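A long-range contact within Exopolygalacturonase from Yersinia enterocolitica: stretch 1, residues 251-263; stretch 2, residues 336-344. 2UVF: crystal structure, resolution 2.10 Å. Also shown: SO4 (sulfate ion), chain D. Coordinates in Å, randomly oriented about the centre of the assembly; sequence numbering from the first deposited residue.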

ATOM      1  N   ASN A 251     -15.329  11.137  17.910  1.00 48.60           N
ATOM      2  CA  ASN A 251     -14.783  12.449  18.279  1.00 49.56           C
ATOM      3  C   ASN A 251     -13.334  12.692  17.846  1.00 49.63           C
ATOM      4  O   ASN A 251     -12.966  13.822  17.492  1.00 50.48           O
ATOM      5  CB  ASN A 251     -14.887  12.666  19.805  1.00 49.66           C
ATOM      6  CG  ASN A 251     -16.327  12.711  20.305  1.00 50.97           C
ATOM      7  OD1 ASN A 251     -17.186  13.385  19.720  1.00 52.88           O
ATOM      8  ND2 ASN A 251     -16.597  11.998  21.401  1.00 51.62           N
ATOM      9  N   ASN A 252     -12.511  11.645  17.874  1.00 49.18           N
ATOM     10  CA  ASN A 252     -11.072  11.842  17.925  1.00 48.82           C
ATOM     11  C   ASN A 252     -10.208  10.924  17.081  1.00 48.05           C
ATOM     12  O   ASN A 252     -10.464   9.732  16.971  1.00 47.26           O
ATOM     13  CB  ASN A 252     -10.615  11.778  19.378  1.00 49.19           C
ATOM     14  CG  ASN A 252     -11.352  12.762  20.257  1.00 50.56           C
ATOM     15  OD1 ASN A 252     -11.450  13.948  19.920  1.00 52.76           O
ATOM     16  ND2 ASN A 252     -11.887  12.281  21.384  1.00 51.16           N
ATOM     17  N   SER A 253      -9.154  11.499  16.515  1.00 47.89           N
ATOM     18  CA  SER A 253      -8.288  10.768  15.593  1.00 48.14           C
ATOM     19  C   SER A 253      -6.954  10.336  16.206  1.00 48.06           C
ATOM     20  O   SER A 253      -6.223   9.558  15.594  1.00 48.22           O
ATOM     21  CB  SER A 253      -8.075  11.573  14.314  1.00 48.02           C
ATOM     22  OG  SER A 253      -7.675  12.902  14.602  1.00 48.69           O
ATOM     23  N   LYS A 254      -6.677  10.818  17.420  1.00 47.72           N
ATOM     24  CA  LYS A 254      -5.374  10.691  18.092  1.00 47.24           C
ATOM     25  C   LYS A 254      -4.884   9.245  18.225  1.00 46.15           C
ATOM     26  O   LYS A 254      -5.611   8.387  18.740  1.00 46.08           O
ATOM     27  CB  LYS A 254      -5.418  11.356  19.485  1.00 48.05           C
ATOM     28  CG  LYS A 254      -4.106  12.073  19.895  1.00 49.44           C
ATOM     29  CD  LYS A 254      -3.778  11.865  21.370  1.00 52.09           C
ATOM     30  CE  LYS A 254      -2.826  10.667  21.558  1.00 53.24           C
ATOM     31  NZ  LYS A 254      -2.714  10.198  22.978  1.00 54.96           N
ATOM     32  N   PRO A 255      -3.645   8.974  17.760  1.00 44.88           N
ATOM     33  CA  PRO A 255      -3.071   7.628  17.812  1.00 44.43           C
ATOM     34  C   PRO A 255      -2.978   7.068  19.240  1.00 43.85           C
ATOM     35  O   PRO A 255      -2.319   7.650  20.084  1.00 44.23           O
ATOM     36  CB  PRO A 255      -1.687   7.800  17.175  1.00 44.05           C
ATOM     37  CG  PRO A 255      -1.747   9.080  16.419  1.00 44.21           C
ATOM     38  CD  PRO A 255      -2.736   9.942  17.120  1.00 44.70           C
ATOM     39  N   GLY A 256      -3.631   5.937  19.483  1.00 43.09           N
ATOM     40  CA  GLY A 256      -3.814   5.402  20.825  1.00 42.61           C
ATOM     41  C   GLY A 256      -5.279   5.355  21.245  1.00 42.79           C
ATOM     42  O   GLY A 256      -5.613   4.741  22.256  1.00 42.34           O
ATOM     43  N   THR A 257      -6.155   5.987  20.455  1.00 42.54           N
ATOM     44  CA  THR A 257      -7.598   5.979  20.699  1.00 42.65           C
ATOM     45  C   THR A 257      -8.098   4.544  20.720  1.00 42.78           C
ATOM     46  O   THR A 257      -8.925   4.160  21.565  1.00 42.39           O
ATOM     47  CB  THR A 257      -8.345   6.811  19.632  1.00 43.08           C
ATOM     48  OG1 THR A 257      -7.995   8.194  19.785  1.00 44.18           O
ATOM     49  CG2 THR A 257      -9.838   6.667  19.769  1.00 42.16           C
ATOM     50  N   PHE A 258      -7.572   3.756  19.783  1.00 42.79           N
ATOM     51  CA  PHE A 258      -7.679   2.309  19.818  1.00 42.42           C
ATOM     52  C   PHE A 258      -6.282   1.735  19.969  1.00 42.31           C
ATOM     53  O   PHE A 258      -5.292   2.452  19.849  1.00 42.42           O
ATOM     54  CB  PHE A 258      -8.338   1.787  18.548  1.00 42.35           C
ATOM     55  CG  PHE A 258      -9.666   2.399  18.266  1.00 42.05           C
ATOM     56  CD1 PHE A 258     -10.819   1.902  18.875  1.00 41.77           C
ATOM     57  CD2 PHE A 258      -9.775   3.469  17.386  1.00 41.87           C
ATOM     58  CE1 PHE A 258     -12.047   2.462  18.623  1.00 40.96           C
ATOM     59  CE2 PHE A 258     -11.001   4.032  17.117  1.00 41.05           C
ATOM     60  CZ  PHE A 258     -12.149   3.522  17.730  1.00 42.23           C
ATOM     61  N   ARG A 259      -6.191   0.448  20.270  1.00 42.18           N
ATOM     62  CA  ARG A 259      -4.892  -0.188  20.302  1.00 42.00           C
ATOM     63  C   ARG A 259      -5.023  -1.660  19.966  1.00 41.61           C
ATOM     64  O   ARG A 259      -6.066  -2.263  20.203  1.00 41.24           O
ATOM     65  CB  ARG A 259      -4.145   0.053  21.638  1.00 42.05           C
ATOM     66  CG  ARG A 259      -4.680  -0.669  22.865  1.00 42.53           C
ATOM     67  CD  ARG A 259      -3.837  -0.380  24.109  1.00 43.02           C
ATOM     68  NE  ARG A 259      -4.148  -1.338  25.177  1.00 47.04           N
ATOM     69  CZ  ARG A 259      -3.539  -1.406  26.368  1.00 48.94           C
ATOM     70  NH1 ARG A 259      -2.554  -0.571  26.690  1.00 48.17           N
ATOM     71  NH2 ARG A 259      -3.919  -2.325  27.253  1.00 48.99           N
ATOM     72  N   ASN A 260      -3.953  -2.213  19.399  1.00 41.14           N
ATOM     73  CA  ASN A 260      -3.844  -3.647  19.130  1.00 40.98           C
ATOM     74  C   ASN A 260      -5.042  -4.207  18.357  1.00 39.97           C
ATOM     75  O   ASN A 260      -5.784  -5.039  18.870  1.00 39.95           O
ATOM     76  CB  ASN A 260      -3.592  -4.455  20.432  1.00 40.64           C
ATOM     77  CG  ASN A 260      -2.554  -3.815  21.350  1.00 43.02           C
ATOM     78  OD1 ASN A 260      -1.616  -3.137  20.900  1.00 46.04           O
ATOM     79  ND2 ASN A 260      -2.710  -4.037  22.659  1.00 43.21           N
ATOM     80  N   ILE A 261      -5.231  -3.745  17.122  1.00 39.29           N
ATOM     81  CA  ILE A 261      -6.294  -4.289  16.247  1.00 39.18           C
ATOM     82  C   ILE A 261      -5.728  -5.163  15.115  1.00 38.64           C
ATOM     83  O   ILE A 261      -4.771  -4.790  14.447  1.00 38.48           O
ATOM     84  CB  ILE A 261      -7.240  -3.179  15.662  1.00 39.24           C
ATOM     85  CG1 ILE A 261      -7.812  -2.303  16.798  1.00 40.20           C
ATOM     86  CG2 ILE A 261      -8.336  -3.807  14.849  1.00 37.63           C
ATOM     87  CD1 ILE A 261      -8.608  -1.091  16.351  1.00 39.28           C
ATOM     88  N   ARG A 262      -6.357  -6.315  14.898  1.00 38.31           N
ATOM     89  CA  ARG A 262      -5.858  -7.337  13.977  1.00 37.85           C
ATOM     90  C   ARG A 262      -6.981  -7.846  13.084  1.00 37.30           C
ATOM     91  O   ARG A 262      -8.072  -8.157  13.565  1.00 37.00           O
ATOM     92  CB  ARG A 262      -5.255  -8.520  14.750  1.00 37.50           C
ATOM     93  CG  ARG A 262      -4.014  -8.181  15.561  1.00 38.23           C
ATOM     94  CD  ARG A 262      -3.546  -9.370  16.350  1.00 37.79           C
ATOM     95  NE  ARG A 262      -2.561 -10.149  15.612  1.00 38.21           N
ATOM     96  CZ  ARG A 262      -2.797 -11.285  14.969  1.00 37.69           C
ATOM     97  NH1 ARG A 262      -4.009 -11.827  14.957  1.00 39.06           N
ATOM     98  NH2 ARG A 262      -1.802 -11.886  14.342  1.00 39.10           N
ATOM     99  N   ILE A 263      -6.706  -7.928  11.781  1.00 36.56           N
ATOM    100  CA  ILE A 263      -7.655  -8.492  10.821  1.00 35.43           C
ATOM    101  C   ILE A 263      -6.908  -9.489   9.930  1.00 35.55           C
ATOM    102  O   ILE A 263      -5.923  -9.127   9.281  1.00 35.44           O
ATOM    103  CB  ILE A 263      -8.356  -7.387   9.991  1.00 35.61           C
ATOM    104  CG1 ILE A 263      -8.752  -6.221  10.908  1.00 33.86           C
ATOM    105  CG2 ILE A 263      -9.528  -7.983   9.192  1.00 34.02           C
ATOM    106  CD1 ILE A 263      -9.447  -5.072  10.221  1.00 35.12           C
TER
HETATM  107  S   SO4 D1607     -15.032  13.242  13.105  1.00 56.34           S
HETATM  108  O1  SO4 D1607     -15.967  12.115  13.085  1.00 54.56           O
HETATM  109  O2  SO4 D1607     -14.108  13.217  11.958  1.00 52.63           O
HETATM  110  O3  SO4 D1607     -15.790  14.501  13.060  1.00 55.79           O
HETATM  111  O4  SO4 D1607     -14.294  13.156  14.371  1.00 56.08           O
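Stretch 2 336-344: LRGVENVYL

Stretch 2 runs alongside stretch 1 in parallel. The strand 258-263 and the strand 342-344 point the same way, their N-to-C directions only 5° apart and their axes 4.7 Å apart at closest approach. The register is simple: Phe258 lies beside Val339, Arg259 beside Glu340, Asn260 beside Asn341, and so on to Ile263 beside Leu344, with CA atoms 4.4 to 4.9 Å apart. Before its strand, stretch 1 makes a type II turn from Lys254 to Thr257, while stretch 2 leaves a strand at Arg337 and turns a corner at Glu340 and Asn341.

Backbone hydrogen bonds stitch the two together. Gly338 O receives Gly256 N at 2.7 Å and, weakly, Phe258 N at 3.4 Å. Glu340 N then donates to Phe258 O (3.0 Å), and Asn260 N to Glu340 O (2.6 Å). Asn260 (phi/psi 52/64) and Asn341 (78/94) both have positive phi, which asparagine tolerates better than most residues, and the pairing continues past the corner, with Ile261 N donating to Asn341 O at 2.9 Å. Beyond it the usual parallel alternation follows: Tyr343 N to Ile261 O at 2.9 Å, Ile263 N to Tyr343 O at 2.8 Å.

Gly256 lies in the turn and Gly338 packs against it. Gly256, with phi near 116°, has angles at which a CB would be jammed against the preceding carbonyl oxygen. Gly338 also has positive phi, and a CB there would clash with Ser253 O, at 2.9 Å; its bare CA instead lies 3.0 Å from Ser253 O.

Phe258, Ile261 and Ile263 share one face with Val339, Val342 and Leu344. Ile261 CD1 meets Val339 CG2 at 3.6 Å, Phe258 CB lies 3.8 Å from the same Val339 CG2, and Ile263 CG1 packs 3.9 Å from Leu344 CD2, so apolar side chains pack together; Ile261 reaches past its register partner Val342 to Val339, and branched aliphatic residues suit the buried positions. On the other face Arg262 lies beside Tyr343: Tyr343 CD2 sits over one face of the guanidinium, 3.2 Å from Arg262 NH2, and the guanidinium nitrogens of Arg262 are hydrogen-bonded elsewhere in the structure.

Arg337 reaches back along the loop, its CD 3.7 Å from Ser253 CB, which covers one guanidinium face. A water bridges Asn252 O (2.8 Å) and Arg337 NE (3.2 Å), while Arg337 NH1 donates at 3.1 Å to O2 of a sulfate probably taken up from the crystallisation liquor.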

ATOM      1  N   LEU A 336      -9.355   2.694   9.388  1.00 33.68           N
ATOM      2  CA  LEU A 336      -8.905   2.526  10.753  1.00 34.13           C
ATOM      3  C   LEU A 336      -8.190   3.784  11.120  1.00 34.28           C
ATOM      4  O   LEU A 336      -7.210   4.147  10.480  1.00 34.31           O
ATOM      5  CB  LEU A 336      -7.966   1.323  10.890  1.00 33.41           C
ATOM      6  CG  LEU A 336      -8.388   0.035  10.184  1.00 33.87           C
ATOM      7  CD1 LEU A 336      -7.194  -0.905  10.223  1.00 34.80           C
ATOM      8  CD2 LEU A 336      -9.654  -0.600  10.786  1.00 32.21           C
ATOM      9  N   ARG A 337      -8.691   4.442  12.162  1.00 35.00           N
ATOM     10  CA  ARG A 337      -8.204   5.760  12.557  1.00 35.27           C
ATOM     11  C   ARG A 337      -7.826   5.799  14.049  1.00 35.62           C
ATOM     12  O   ARG A 337      -8.551   5.268  14.903  1.00 35.80           O
ATOM     13  CB  ARG A 337      -9.253   6.823  12.235  1.00 34.90           C
ATOM     14  CG  ARG A 337      -8.734   8.241  12.396  1.00 34.76           C
ATOM     15  CD  ARG A 337      -9.763   9.279  12.019  1.00 34.74           C
ATOM     16  NE  ARG A 337     -10.896   9.311  12.941  1.00 35.18           N
ATOM     17  CZ  ARG A 337     -11.787  10.301  12.990  1.00 35.83           C
ATOM     18  NH1 ARG A 337     -11.668  11.347  12.189  1.00 35.38           N
ATOM     19  NH2 ARG A 337     -12.783  10.259  13.859  1.00 35.55           N
ATOM     20  N   GLY A 338      -6.689   6.419  14.340  1.00 36.02           N
ATOM     21  CA  GLY A 338      -6.180   6.530  15.706  1.00 36.30           C
ATOM     22  C   GLY A 338      -5.651   5.265  16.348  1.00 37.12           C
ATOM     23  O   GLY A 338      -5.429   5.251  17.554  1.00 37.65           O
ATOM     24  N   VAL A 339      -5.421   4.210  15.555  1.00 37.28           N
ATOM     25  CA  VAL A 339      -5.034   2.908  16.102  1.00 37.14           C
ATOM     26  C   VAL A 339      -3.537   2.794  16.399  1.00 37.99           C
ATOM     27  O   VAL A 339      -2.681   3.167  15.586  1.00 38.07           O
ATOM     28  CB  VAL A 339      -5.547   1.709  15.235  1.00 37.53           C
ATOM     29  CG1 VAL A 339      -5.311   0.386  15.943  1.00 36.28           C
ATOM     30  CG2 VAL A 339      -7.028   1.855  14.931  1.00 35.34           C
ATOM     31  N   GLU A 340      -3.245   2.296  17.601  1.00 38.42           N
ATOM     32  CA  GLU A 340      -1.889   2.000  18.020  1.00 39.16           C
ATOM     33  C   GLU A 340      -1.710   0.488  17.949  1.00 38.56           C
ATOM     34  O   GLU A 340      -2.346  -0.232  18.727  1.00 38.37           O
ATOM     35  CB  GLU A 340      -1.664   2.492  19.454  1.00 40.03           C
ATOM     36  CG  GLU A 340      -0.253   2.292  19.964  1.00 42.48           C
ATOM     37  CD  GLU A 340       0.697   3.336  19.425  1.00 46.65           C
ATOM     38  OE1 GLU A 340       0.203   4.399  18.973  1.00 47.97           O
ATOM     39  OE2 GLU A 340       1.932   3.096  19.452  1.00 47.85           O
ATOM     40  N   ASN A 341      -0.872   0.029  17.002  1.00 37.72           N
ATOM     41  CA  ASN A 341      -0.655  -1.408  16.659  1.00 37.07           C
ATOM     42  C   ASN A 341      -1.738  -2.070  15.798  1.00 36.38           C
ATOM     43  O   ASN A 341      -2.710  -2.593  16.322  1.00 36.85           O
ATOM     44  CB  ASN A 341      -0.384  -2.298  17.889  1.00 37.18           C
ATOM     45  CG  ASN A 341       0.670  -1.732  18.828  1.00 38.07           C
ATOM     46  OD1 ASN A 341       0.563  -1.874  20.042  1.00 42.26           O
ATOM     47  ND2 ASN A 341       1.679  -1.106  18.280  1.00 35.48           N
ATOM     48  N   VAL A 342      -1.557  -2.080  14.478  1.00 35.80           N
ATOM     49  CA  VAL A 342      -2.483  -2.787  13.570  1.00 34.23           C
ATOM     50  C   VAL A 342      -1.792  -3.959  12.860  1.00 33.50           C
ATOM     51  O   VAL A 342      -0.602  -3.896  12.555  1.00 33.71           O
ATOM     52  CB  VAL A 342      -3.080  -1.855  12.512  1.00 34.31           C
ATOM     53  CG1 VAL A 342      -4.143  -2.583  11.691  1.00 33.57           C
ATOM     54  CG2 VAL A 342      -3.679  -0.637  13.162  1.00 34.79           C
ATOM     55  N   TYR A 343      -2.529  -5.040  12.623  1.00 32.66           N
ATOM     56  CA  TYR A 343      -2.006  -6.157  11.845  1.00 31.68           C
ATOM     57  C   TYR A 343      -3.074  -6.683  10.910  1.00 31.12           C
ATOM     58  O   TYR A 343      -4.042  -7.319  11.350  1.00 31.12           O
ATOM     59  CB  TYR A 343      -1.459  -7.286  12.739  1.00 31.33           C
ATOM     60  CG  TYR A 343      -0.833  -8.491  11.991  1.00 30.93           C
ATOM     61  CD1 TYR A 343       0.416  -8.393  11.375  1.00 31.58           C
ATOM     62  CD2 TYR A 343      -1.471  -9.735  11.969  1.00 31.34           C
ATOM     63  CE1 TYR A 343       1.000  -9.498  10.710  1.00 30.29           C
ATOM     64  CE2 TYR A 343      -0.900 -10.841  11.312  1.00 29.53           C
ATOM     65  CZ  TYR A 343       0.334 -10.716  10.689  1.00 29.83           C
ATOM     66  OH  TYR A 343       0.906 -11.809  10.034  1.00 29.16           O
ATOM     67  N   LEU A 344      -2.850  -6.438   9.616  1.00 30.70           N
ATOM     68  CA  LEU A 344      -3.696  -6.951   8.522  1.00 30.42           C
ATOM     69  C   LEU A 344      -2.960  -8.099   7.837  1.00 30.70           C
ATOM     70  O   LEU A 344      -1.770  -7.984   7.575  1.00 31.14           O
ATOM     71  CB  LEU A 344      -4.008  -5.807   7.538  1.00 29.96           C
ATOM     72  CG  LEU A 344      -4.411  -4.478   8.221  1.00 27.39           C
ATOM     73  CD1 LEU A 344      -4.465  -3.307   7.211  1.00 26.89           C
ATOM     74  CD2 LEU A 344      -5.739  -4.598   9.024  1.00 24.02           C
TER
HETATM   75  O   HOH W   1     -10.740   7.382  15.498  1.00 33.22           O